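PDB 4Z8N: reticulocyte-binding protein 2a, which probably binds a receptor on red blood cells during Plasmodium vivax invasion, through its largely alpha-helical erythrocyte-binding domain. Local coordinates for residues I157-V162 / N231-Q236. Sequence-based numbering, arbitrary orientation.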
loop_
_atom_site.group_PDB
_atom_site.type_symbol
_atom_site.label_atom_id
_atom_site.label_comp_id
_atom_site.label_asym_id
_atom_site.label_seq_id
_atom_site.Cartn_x
_atom_site.Cartn_y
_atom_site.Cartn_z
ATOM N N ILE A 157 21.742 -3.039 -9.183
ATOM C CA ILE A 157 20.685 -2.087 -9.497
ATOM C C ILE A 157 19.708 -1.970 -8.333
ATOM O O ILE A 157 19.341 -0.865 -7.934
ATOM C CB ILE A 157 19.924 -2.487 -10.773
ATOM C CG1 ILE A 157 20.870 -2.456 -11.976
ATOM C CG2 ILE A 157 18.739 -1.562 -10.998
ATOM C CD1 ILE A 157 20.216 -2.829 -13.285
ATOM N N TYR A 158 19.303 -3.111 -7.780
ATOM C CA TYR A 158 18.367 -3.135 -6.656
ATOM C C TYR A 158 18.956 -2.491 -5.406
ATOM O O TYR A 158 18.286 -1.719 -4.720
ATOM C CB TYR A 158 17.941 -4.571 -6.335
ATOM C CG TYR A 158 17.048 -5.202 -7.377
ATOM C CD1 TYR A 158 16.379 -4.422 -8.309
ATOM C CD2 TYR A 158 16.866 -6.578 -7.421
ATOM C CE1 TYR A 158 15.559 -4.993 -9.260
ATOM C CE2 TYR A 158 16.045 -7.159 -8.369
ATOM C CZ TYR A 158 15.394 -6.361 -9.286
ATOM O OH TYR A 158 14.579 -6.928 -10.235
ATOM N N VAL A 159 20.207 -2.827 -5.110
ATOM C CA VAL A 159 20.899 -2.295 -3.943
ATOM C C VAL A 159 20.970 -0.768 -3.994
ATOM O O VAL A 159 20.661 -0.092 -3.015
ATOM C CB VAL A 159 22.325 -2.887 -3.822
ATOM C CG1 VAL A 159 23.200 -2.030 -2.928
ATOM C CG2 VAL A 159 22.267 -4.319 -3.302
ATOM N N GLU A 160 21.358 -0.225 -5.144
ATOM C CA GLU A 160 21.475 1.222 -5.298
ATOM C C GLU A 160 20.117 1.915 -5.153
ATOM O O GLU A 160 20.026 3.021 -4.622
ATOM C CB GLU A 160 22.104 1.562 -6.652
ATOM C CG GLU A 160 22.375 3.045 -6.873
ATOM C CD GLU A 160 23.445 3.606 -5.948
ATOM O OE1 GLU A 160 24.240 2.819 -5.392
ATOM O OE2 GLU A 160 23.490 4.843 -5.778
ATOM N N ARG A 161 19.063 1.255 -5.618
ATOM C CA ARG A 161 17.724 1.824 -5.551
ATOM C C ARG A 161 17.176 1.889 -4.126
ATOM O O ARG A 161 16.565 2.883 -3.746
ATOM C CB ARG A 161 16.767 1.035 -6.446
ATOM C CG ARG A 161 16.956 1.328 -7.925
ATOM C CD ARG A 161 16.064 0.460 -8.790
ATOM N NE ARG A 161 16.200 0.796 -10.205
ATOM C CZ ARG A 161 15.577 0.156 -11.188
ATOM N NH1 ARG A 161 14.769 -0.860 -10.915
ATOM N NH2 ARG A 161 15.764 0.533 -12.446
ATOM N N VAL A 162 17.402 0.846 -3.331
ATOM C CA VAL A 162 16.880 0.832 -1.968
ATOM C C VAL A 162 17.680 1.755 -1.049
ATOM O O VAL A 162 17.201 2.145 0.012
ATOM C CB VAL A 162 16.865 -0.591 -1.364
ATOM C CG1 VAL A 162 15.987 -1.511 -2.195
ATOM C CG2 VAL A 162 18.272 -1.142 -1.239
ATOM N N ASN A 231 16.561 -7.351 2.938
ATOM C CA ASN A 231 16.833 -8.607 2.248
ATOM C C ASN A 231 17.663 -8.387 0.988
ATOM O O ASN A 231 18.548 -9.184 0.678
ATOM C CB ASN A 231 15.530 -9.329 1.904
ATOM C CG ASN A 231 14.985 -10.123 3.074
ATOM O OD1 ASN A 231 15.541 -11.154 3.448
ATOM N ND2 ASN A 231 13.894 -9.644 3.660
ATOM N N VAL A 232 17.375 -7.307 0.266
ATOM C CA VAL A 232 18.177 -6.933 -0.894
ATOM C C VAL A 232 19.616 -6.690 -0.459
ATOM O O VAL A 232 20.555 -7.196 -1.072
ATOM C CB VAL A 232 17.626 -5.672 -1.598
ATOM C CG1 VAL A 232 18.673 -5.071 -2.524
ATOM C CG2 VAL A 232 16.360 -6.001 -2.373
ATOM N N LEU A 233 19.776 -5.927 0.618
ATOM C CA LEU A 233 21.097 -5.629 1.154
ATOM C C LEU A 233 21.781 -6.887 1.683
ATOM O O LEU A 233 23.007 -7.008 1.621
ATOM C CB LEU A 233 21.000 -4.576 2.259
ATOM C CG LEU A 233 20.537 -3.187 1.816
ATOM C CD1 LEU A 233 20.569 -2.209 2.982
ATOM C CD2 LEU A 233 21.395 -2.684 0.663
ATOM N N LYS A 234 20.991 -7.825 2.197
ATOM C CA LYS A 234 21.549 -9.071 2.710
ATOM C C LYS A 234 22.114 -9.931 1.579
ATOM O O LYS A 234 23.155 -10.567 1.737
ATOM C CB LYS A 234 20.502 -9.859 3.502
ATOM C CG LYS A 234 20.896 -11.311 3.739
ATOM C CD LYS A 234 20.261 -11.888 4.989
ATOM C CE LYS A 234 21.203 -12.884 5.654
ATOM N NZ LYS A 234 22.601 -12.768 5.138
ATOM N N LEU A 235 21.431 -9.936 0.438
ATOM C CA LEU A 235 21.880 -10.703 -0.721
ATOM C C LEU A 235 23.268 -10.265 -1.179
ATOM O O LEU A 235 24.051 -11.073 -1.678
ATOM C CB LEU A 235 20.881 -10.568 -1.871
ATOM C CG LEU A 235 19.520 -11.226 -1.644
ATOM C CD1 LEU A 235 18.624 -11.039 -2.860
ATOM C CD2 LEU A 235 19.688 -12.705 -1.312
ATOM N N GLN A 236 23.567 -8.982 -0.997
ATOM C CA GLN A 236 24.865 -8.436 -1.379
ATOM C C GLN A 236 25.976 -8.956 -0.469
ATOM O O GLN A 236 27.084 -9.240 -0.929
ATOM C CB GLN A 236 24.832 -6.906 -1.345
ATOM C CG GLN A 236 26.110 -6.250 -1.851
ATOM C CD GLN A 236 26.059 -4.737 -1.774
ATOM O OE1 GLN A 236 25.093 -4.162 -1.277
ATOM N NE2 GLN A 236 27.103 -4.084 -2.270
#
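V159 and V232 meet where helix 149-162 packs on the last turns of helix 199-237 in the erythrocyte-binding domain, an alpha-helical scaffold of the Rh5 coiled-coil family. The axes come within 9.3 Å and run roughly antiparallel, at 134°. V232 reaches across with CG1, held anti to its backbone N (chi1 163°), and this one methyl touches V159 CG2 at 3.8 Å, Y158 CB at 3.9 Å and, more distantly, V162 CG2, the V162 and V232 side chains pointing tip to tip. V162 CG2 also lies 4.0 Å from L233 CD2, the V162 and L233 side chains passing alongside one another in opposite senses. L233 CD2 also touches V159 CG1 at 4.1 Å, the two side chains running at a slant to each other. No hydrogen bond joins the segments; side-chain methyls carry most of the contact. Helix 246-297 packs alongside, with F259 against V232, Y263 against V162 and Y260 stacked on the ring of Y158, while K229 NZ hydrogen-bonds V162 O. The extended Q236 chain, exposed to solvent, lies at about a right angle to V159, its amide oxygen OE1 set against both valine methyls, 3.3 Å from CG1 and 3.5 Å from CG2.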